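Local atomic coordinates of fervidolysin (Fervidobacterium pennivorans, PDB entry 1R6V), a protein that degrades keratin into peptides as a subtilisin-like serine protease, allowing its bacterium to grow on native feathers. Residues P505-D509 with G522-L528; Q15-I19 with W665-F669. The protein carries 1 engineered substitution. All coordinates share one frame; numbering follows the deposited sequence.

In the fold
The chain begins in the propeptide, and residues 15-19, ahead of strand 33-38, already make interaction 2: their partner, 665-669, lies almost at the C terminus on strand 666-669 of the second beta-sandwich domain. The contact therefore closes a loop of some 650 residues that takes in the whole catalytic domain. Nested inside it, interaction 1 is local, pinching together 505-509 and 522-528 within the long connection between strands 496-505 and 535-543 of the Ig-like domain. The two contacts meet directly, for Ile526 O takes a probable hydrogen bond from Trp665 NE1, 3.0 Å away. Propeptide and both sandwich domains thus come together here, away from the annotated sites.

Interaction 1: P505-D509 with G522-L528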
loop_
_atom_site.group_PDB
_atom_site.type_symbol
_atom_site.label_atom_id
_atom_site.label_comp_id
_atom_site.label_asym_id
_atom_site.label_seq_id
_atom_site.Cartn_x
_atom_site.Cartn_y
_atom_site.Cartn_z
ATOM N N PRO A 505 6.223 -17.454 -1.296
ATOM C CA PRO A 505 5.024 -16.841 -1.881
ATOM C C PRO A 505 3.842 -16.946 -0.936
ATOM O O PRO A 505 3.722 -17.917 -0.197
ATOM C CB PRO A 505 4.812 -17.633 -3.178
ATOM C CG PRO A 505 6.201 -18.117 -3.532
ATOM C CD PRO A 505 6.761 -18.510 -2.174
ATOM N N ASP A 506 3.009 -15.934 -1.034
ATOM C CA ASP A 506 1.835 -15.864 -0.184
ATOM C C ASP A 506 0.762 -16.829 -0.678
ATOM O O ASP A 506 0.239 -16.671 -1.774
ATOM C CB ASP A 506 1.302 -14.431 -0.193
ATOM C CG ASP A 506 0.134 -14.230 0.744
ATOM O OD1 ASP A 506 -0.140 -15.119 1.579
ATOM O OD2 ASP A 506 -0.505 -13.163 0.650
ATOM N N HIS A 507 0.391 -17.870 0.208
ATOM C CA HIS A 507 -0.623 -18.835 -0.189
ATOM C C HIS A 507 -1.957 -18.430 0.427
ATOM O O HIS A 507 -2.457 -19.105 1.328
ATOM C CB HIS A 507 -0.228 -20.236 0.290
ATOM C CG HIS A 507 0.467 -20.245 1.619
ATOM N ND1 HIS A 507 1.747 -19.763 1.792
ATOM C CD2 HIS A 507 0.058 -20.672 2.837
ATOM C CE1 HIS A 507 2.099 -19.895 3.058
ATOM N NE2 HIS A 507 1.092 -20.442 3.714
ATOM N N TRP A 508 -2.527 -17.328 -0.058
ATOM C CA TRP A 508 -3.799 -16.816 0.462
ATOM C C TRP A 508 -5.017 -17.464 -0.170
ATOM O O TRP A 508 -6.139 -17.287 0.306
ATOM C CB TRP A 508 -3.905 -15.306 0.241
ATOM C CG TRP A 508 -3.830 -14.892 -1.211
ATOM C CD1 TRP A 508 -2.700 -14.647 -1.926
ATOM C CD2 TRP A 508 -4.932 -14.678 -2.116
ATOM N NE1 TRP A 508 -3.017 -14.294 -3.215
ATOM C CE2 TRP A 508 -4.380 -14.305 -3.361
ATOM C CE3 TRP A 508 -6.327 -14.769 -1.994
ATOM C CZ2 TRP A 508 -5.175 -14.017 -4.485
ATOM C CZ3 TRP A 508 -7.120 -14.484 -3.112
ATOM C CH2 TRP A 508 -6.539 -14.111 -4.340
ATOM N N ASP A 509 -4.781 -18.192 -1.258
ATOM C CA ASP A 509 -5.822 -18.876 -2.010
ATOM C C ASP A 509 -6.094 -20.212 -1.324
ATOM O O ASP A 509 -5.740 -21.273 -1.839
ATOM C CB ASP A 509 -5.327 -19.094 -3.445
ATOM C CG ASP A 509 -6.425 -19.515 -4.395
ATOM O OD1 ASP A 509 -6.088 -19.832 -5.554
ATOM O OD2 ASP A 509 -7.610 -19.526 -3.994
ATOM N N GLY A 522 -8.749 -21.417 -5.990
ATOM C CA GLY A 522 -9.262 -20.806 -7.201
ATOM C C GLY A 522 -8.166 -20.710 -8.238
ATOM O O GLY A 522 -8.430 -20.578 -9.435
ATOM N N GLY A 523 -6.925 -20.803 -7.775
ATOM C CA GLY A 523 -5.788 -20.690 -8.670
ATOM C C GLY A 523 -5.421 -19.219 -8.838
ATOM O O GLY A 523 -4.992 -18.790 -9.909
ATOM N N TYR A 524 -5.580 -18.438 -7.773
ATOM C CA TYR A 524 -5.271 -17.001 -7.842
ATOM C C TYR A 524 -3.923 -16.637 -7.217
ATOM O O TYR A 524 -3.229 -15.731 -7.690
ATOM C CB TYR A 524 -6.361 -16.196 -7.142
ATOM C CG TYR A 524 -7.764 -16.576 -7.549
ATOM C CD1 TYR A 524 -8.121 -16.673 -8.891
ATOM C CD2 TYR A 524 -8.727 -16.859 -6.586
ATOM C CE1 TYR A 524 -9.414 -17.052 -9.263
ATOM C CE2 TYR A 524 -10.016 -17.234 -6.940
ATOM C CZ TYR A 524 -10.354 -17.331 -8.278
ATOM O OH TYR A 524 -11.634 -17.716 -8.620
ATOM N N ALA A 525 -3.567 -17.327 -6.142
ATOM C CA ALA A 525 -2.304 -17.070 -5.456
ATOM C C ALA A 525 -1.132 -17.627 -6.250
ATOM O O ALA A 525 -1.307 -18.433 -7.155
ATOM C CB ALA A 525 -2.331 -17.683 -4.059
ATOM N N ILE A 526 0.072 -17.186 -5.917
ATOM C CA ILE A 526 1.249 -17.667 -6.613
ATOM C C ILE A 526 1.486 -19.127 -6.244
ATOM O O ILE A 526 1.803 -19.947 -7.103
ATOM C CB ILE A 526 2.481 -16.867 -6.209
ATOM C CG1 ILE A 526 2.365 -15.435 -6.744
ATOM C CG2 ILE A 526 3.731 -17.549 -6.724
ATOM C CD1 ILE A 526 2.271 -15.345 -8.266
ATOM N N ALA A 527 1.353 -19.419 -4.953
ATOM C CA ALA A 527 1.549 -20.763 -4.428
ATOM C C ALA A 527 0.213 -21.253 -3.899
ATOM O O ALA A 527 -0.558 -20.480 -3.329
ATOM C CB ALA A 527 2.581 -20.742 -3.297
ATOM N N LEU A 528 -0.055 -22.538 -4.077
ATOM C CA LEU A 528 -1.314 -23.115 -3.635
ATOM C C LEU A 528 -1.227 -23.837 -2.301
ATOM O O LEU A 528 -2.258 -24.177 -1.717
ATOM C CB LEU A 528 -1.822 -24.097 -4.701
ATOM C CG LEU A 528 -2.011 -23.495 -6.099
ATOM C CD1 LEU A 528 -2.409 -24.580 -7.110
ATOM C CD2 LEU A 528 -3.083 -22.417 -6.040
HETATM O O HOH W 1 0.671 -15.265 -3.742
HETATM O O HOH W 2 -3.364 -22.236 0.846
HETATM O O HOH W 3 -2.868 -20.244 -1.888
#
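Asp509 turns its carboxylate away from its own N (chi1 -167°) and into the bend at Gly522-Tyr524, while Trp508, its CG lodged between backbone N and carbonyl carbon (chi1 60°), lays its indole over Ala525. Three backbone N-H groups converge on the carboxylate. Tyr524 N gives a fairly straight bond to Asp509 OD1 at 2.7 Å, arriving from above the carboxylate plane; Gly523 N adds a weak, bent bond to the same oxygen. Gly522 N reaches Asp509 OD2 on its syn side at 3.0 Å. Both carboxylate oxygens are thus held, which fixes the rotation of the group and probably stabilises its negative charge.

Beside this grip, Ala525 CB makes a CH-pi contact over the five-membered ring of Trp508, 3.8 Å from its centroid, and touches Asp509 CB at 3.4 Å. The far rim of the indole meets Tyr524, CH2 to CB. At the other end Pro505 CB packs on Ile526 CG2 at 3.7 Å and on Ala527 CB. Between these patches a water donates to Ala527 O and accepts a weak bond from Asp509 N.

One aspartate thus folds back the long connection between neighbouring antiparallel strands 496-505 and 535-543 of the Ig-like domain, and Tyr524 OH hydrogen-bonds Asp79 and Lys75 of the propeptide helix 74-81.

Interaction 2: Q15-I19 with W665-F669; sequences QGYHI and WWTIF
The imidazole of His18 is sandwiched: the edge of the Trp665 six-membered ring meets one face, and Ile19 CG2 lies over the opposite face, toward the rim. The tryptophan comes in through CZ2 and CH2, with His18 ND1 lying 3.7 Å from CH2, and the planes meet at 57° in an edge-to-face pair. Thr667 OG1, hydrogen-bonded to Gln604, sits in plane at the edge of the indole. On Tyr17, the edge of the ring is taken by Ile668 O, near its plane, while the Phe669 ring lies obliquely to it, with centroids 5.5 Å apart.

Tyr17 OH donates to Ile668 O at 2.8 Å, bent at the carbonyl (C=O...O 140°) and tilted from its plane; Ser602 OG is a weak further partner. Its CG stands anti to the carbonyl carbon (chi1 -61°), a setting that carries the phenol across to strand 666-669. Phe669 CD2 approaches Tyr17 OH tightly, at 3.0 Å, and Thr667 CG2 fills in beside Tyr17 CE2 at 3.9 Å. The backbones stay well apart, Tyr17 CA lying 8.0 Å from Thr667 CA, leaving side chains to bridge the separation.

Outside partners hold other polar groups: His18 NE2 bonds to Lys82 O, and Trp665 NE1 to Ile526 O in the Ig-like domain. Orientation between propeptide loop and second sandwich domain thus comes here from one directed phenol-to-carbonyl bond, while shape-dependent aromatic packing supplies the rest.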
loop_
_atom_site.group_PDB
_atom_site.type_symbol
_atom_site.label_atom_id
_atom_site.label_comp_id
_atom_site.label_asym_id
_atom_site.label_seq_id
_atom_site.Cartn_x
_atom_site.Cartn_y
_atom_site.Cartn_z
ATOM N N GLN A 15 8.720 -21.153 -17.538
ATOM C CA GLN A 15 7.856 -20.024 -17.850
ATOM C C GLN A 15 7.721 -19.038 -16.692
ATOM O O GLN A 15 6.858 -18.162 -16.725
ATOM C CB GLN A 15 6.462 -20.532 -18.230
ATOM C CG GLN A 15 6.400 -21.352 -19.516
ATOM C CD GLN A 15 6.940 -20.592 -20.714
ATOM O OE1 GLN A 15 8.088 -20.775 -21.116
ATOM N NE2 GLN A 15 6.115 -19.721 -21.278
ATOM N N GLY A 16 8.558 -19.185 -15.671
ATOM C CA GLY A 16 8.489 -18.288 -14.525
ATOM C C GLY A 16 7.325 -18.607 -13.598
ATOM O O GLY A 16 6.874 -19.753 -13.535
ATOM N N TYR A 17 6.831 -17.605 -12.874
ATOM C CA TYR A 17 5.716 -17.825 -11.959
ATOM C C TYR A 17 4.411 -17.197 -12.441
ATOM O O TYR A 17 4.408 -16.378 -13.358
ATOM C CB TYR A 17 6.068 -17.322 -10.552
ATOM C CG TYR A 17 7.261 -18.062 -9.990
ATOM C CD1 TYR A 17 8.556 -17.551 -10.128
ATOM C CD2 TYR A 17 7.111 -19.333 -9.432
ATOM C CE1 TYR A 17 9.669 -18.300 -9.735
ATOM C CE2 TYR A 17 8.217 -20.088 -9.039
ATOM C CZ TYR A 17 9.488 -19.569 -9.198
ATOM O OH TYR A 17 10.583 -20.331 -8.863
ATOM N N HIS A 18 3.321 -17.613 -11.803
ATOM C CA HIS A 18 1.954 -17.182 -12.098
ATOM C C HIS A 18 1.773 -15.664 -12.027
ATOM O O HIS A 18 2.563 -14.956 -11.402
ATOM C CB HIS A 18 1.001 -17.857 -11.106
ATOM C CG HIS A 18 -0.438 -17.846 -11.519
ATOM N ND1 HIS A 18 -1.474 -17.803 -10.606
ATOM C CD2 HIS A 18 -1.021 -17.923 -12.740
ATOM C CE1 HIS A 18 -2.629 -17.853 -11.246
ATOM N NE2 HIS A 18 -2.382 -17.926 -12.541
ATOM N N ILE A 19 0.720 -15.180 -12.682
ATOM C CA ILE A 19 0.423 -13.764 -12.685
ATOM C C ILE A 19 0.099 -13.351 -11.242
ATOM O O ILE A 19 -0.478 -14.126 -10.477
ATOM C CB ILE A 19 -0.758 -13.481 -13.644
ATOM C CG1 ILE A 19 -1.121 -11.993 -13.635
ATOM C CG2 ILE A 19 -1.934 -14.327 -13.258
ATOM C CD1 ILE A 19 -2.080 -11.608 -12.548
ATOM N N TRP A 665 -0.985 -26.604 -9.846
ATOM C CA TRP A 665 0.453 -26.637 -10.038
ATOM C C TRP A 665 1.232 -26.732 -8.742
ATOM O O TRP A 665 0.680 -26.537 -7.661
ATOM C CB TRP A 665 0.906 -25.405 -10.823
ATOM C CG TRP A 665 0.674 -24.106 -10.100
ATOM C CD1 TRP A 665 1.539 -23.468 -9.245
ATOM C CD2 TRP A 665 -0.500 -23.289 -10.166
ATOM N NE1 TRP A 665 0.971 -22.307 -8.777
ATOM C CE2 TRP A 665 -0.279 -22.170 -9.325
ATOM C CE3 TRP A 665 -1.718 -23.392 -10.855
ATOM C CZ2 TRP A 665 -1.233 -21.154 -9.154
ATOM C CZ3 TRP A 665 -2.671 -22.379 -10.686
ATOM C CH2 TRP A 665 -2.420 -21.274 -9.841
ATOM N N TRP A 666 2.514 -27.054 -8.889
ATOM C CA TRP A 666 3.453 -27.187 -7.771
ATOM C C TRP A 666 4.482 -26.083 -7.987
ATOM O O TRP A 666 5.075 -25.973 -9.065
ATOM C CB TRP A 666 4.123 -28.564 -7.815
ATOM C CG TRP A 666 3.113 -29.667 -7.865
ATOM C CD1 TRP A 666 2.487 -30.150 -8.974
ATOM C CD2 TRP A 666 2.534 -30.347 -6.743
ATOM N NE1 TRP A 666 1.546 -31.085 -8.616
ATOM C CE2 TRP A 666 1.553 -31.226 -7.252
ATOM C CE3 TRP A 666 2.746 -30.293 -5.358
ATOM C CZ2 TRP A 666 0.782 -32.049 -6.426
ATOM C CZ3 TRP A 666 1.979 -31.109 -4.535
ATOM C CH2 TRP A 666 1.007 -31.977 -5.076
ATOM N N THR A 667 4.680 -25.273 -6.956
ATOM C CA THR A 667 5.589 -24.135 -7.022
ATOM C C THR A 667 6.936 -24.470 -6.386
ATOM O O THR A 667 7.006 -24.756 -5.194
ATOM C CB THR A 667 4.928 -22.923 -6.324
ATOM O OG1 THR A 667 3.671 -22.645 -6.958
ATOM C CG2 THR A 667 5.801 -21.678 -6.433
ATOM N N ILE A 668 7.986 -24.440 -7.198
ATOM C CA ILE A 668 9.333 -24.761 -6.735
ATOM C C ILE A 668 10.364 -23.742 -7.218
ATOM O O ILE A 668 10.103 -22.947 -8.130
ATOM C CB ILE A 668 9.754 -26.182 -7.180
ATOM C CG1 ILE A 668 9.718 -26.303 -8.705
ATOM C CG2 ILE A 668 8.848 -27.205 -6.518
ATOM C CD1 ILE A 668 8.345 -26.446 -9.283
ATOM N N PHE A 669 11.544 -23.780 -6.605
ATOM C CA PHE A 669 12.589 -22.817 -6.928
ATOM C C PHE A 669 13.939 -23.398 -7.340
ATOM O O PHE A 669 14.898 -22.658 -7.564
ATOM C CB PHE A 669 12.744 -21.875 -5.728
ATOM C CG PHE A 669 11.430 -21.324 -5.240
ATOM C CD1 PHE A 669 10.710 -21.978 -4.251
ATOM C CD2 PHE A 669 10.870 -20.204 -5.844
ATOM C CE1 PHE A 669 9.437 -21.537 -3.872
ATOM C CE2 PHE A 669 9.597 -19.751 -5.474
ATOM C CZ PHE A 669 8.878 -20.418 -4.488
#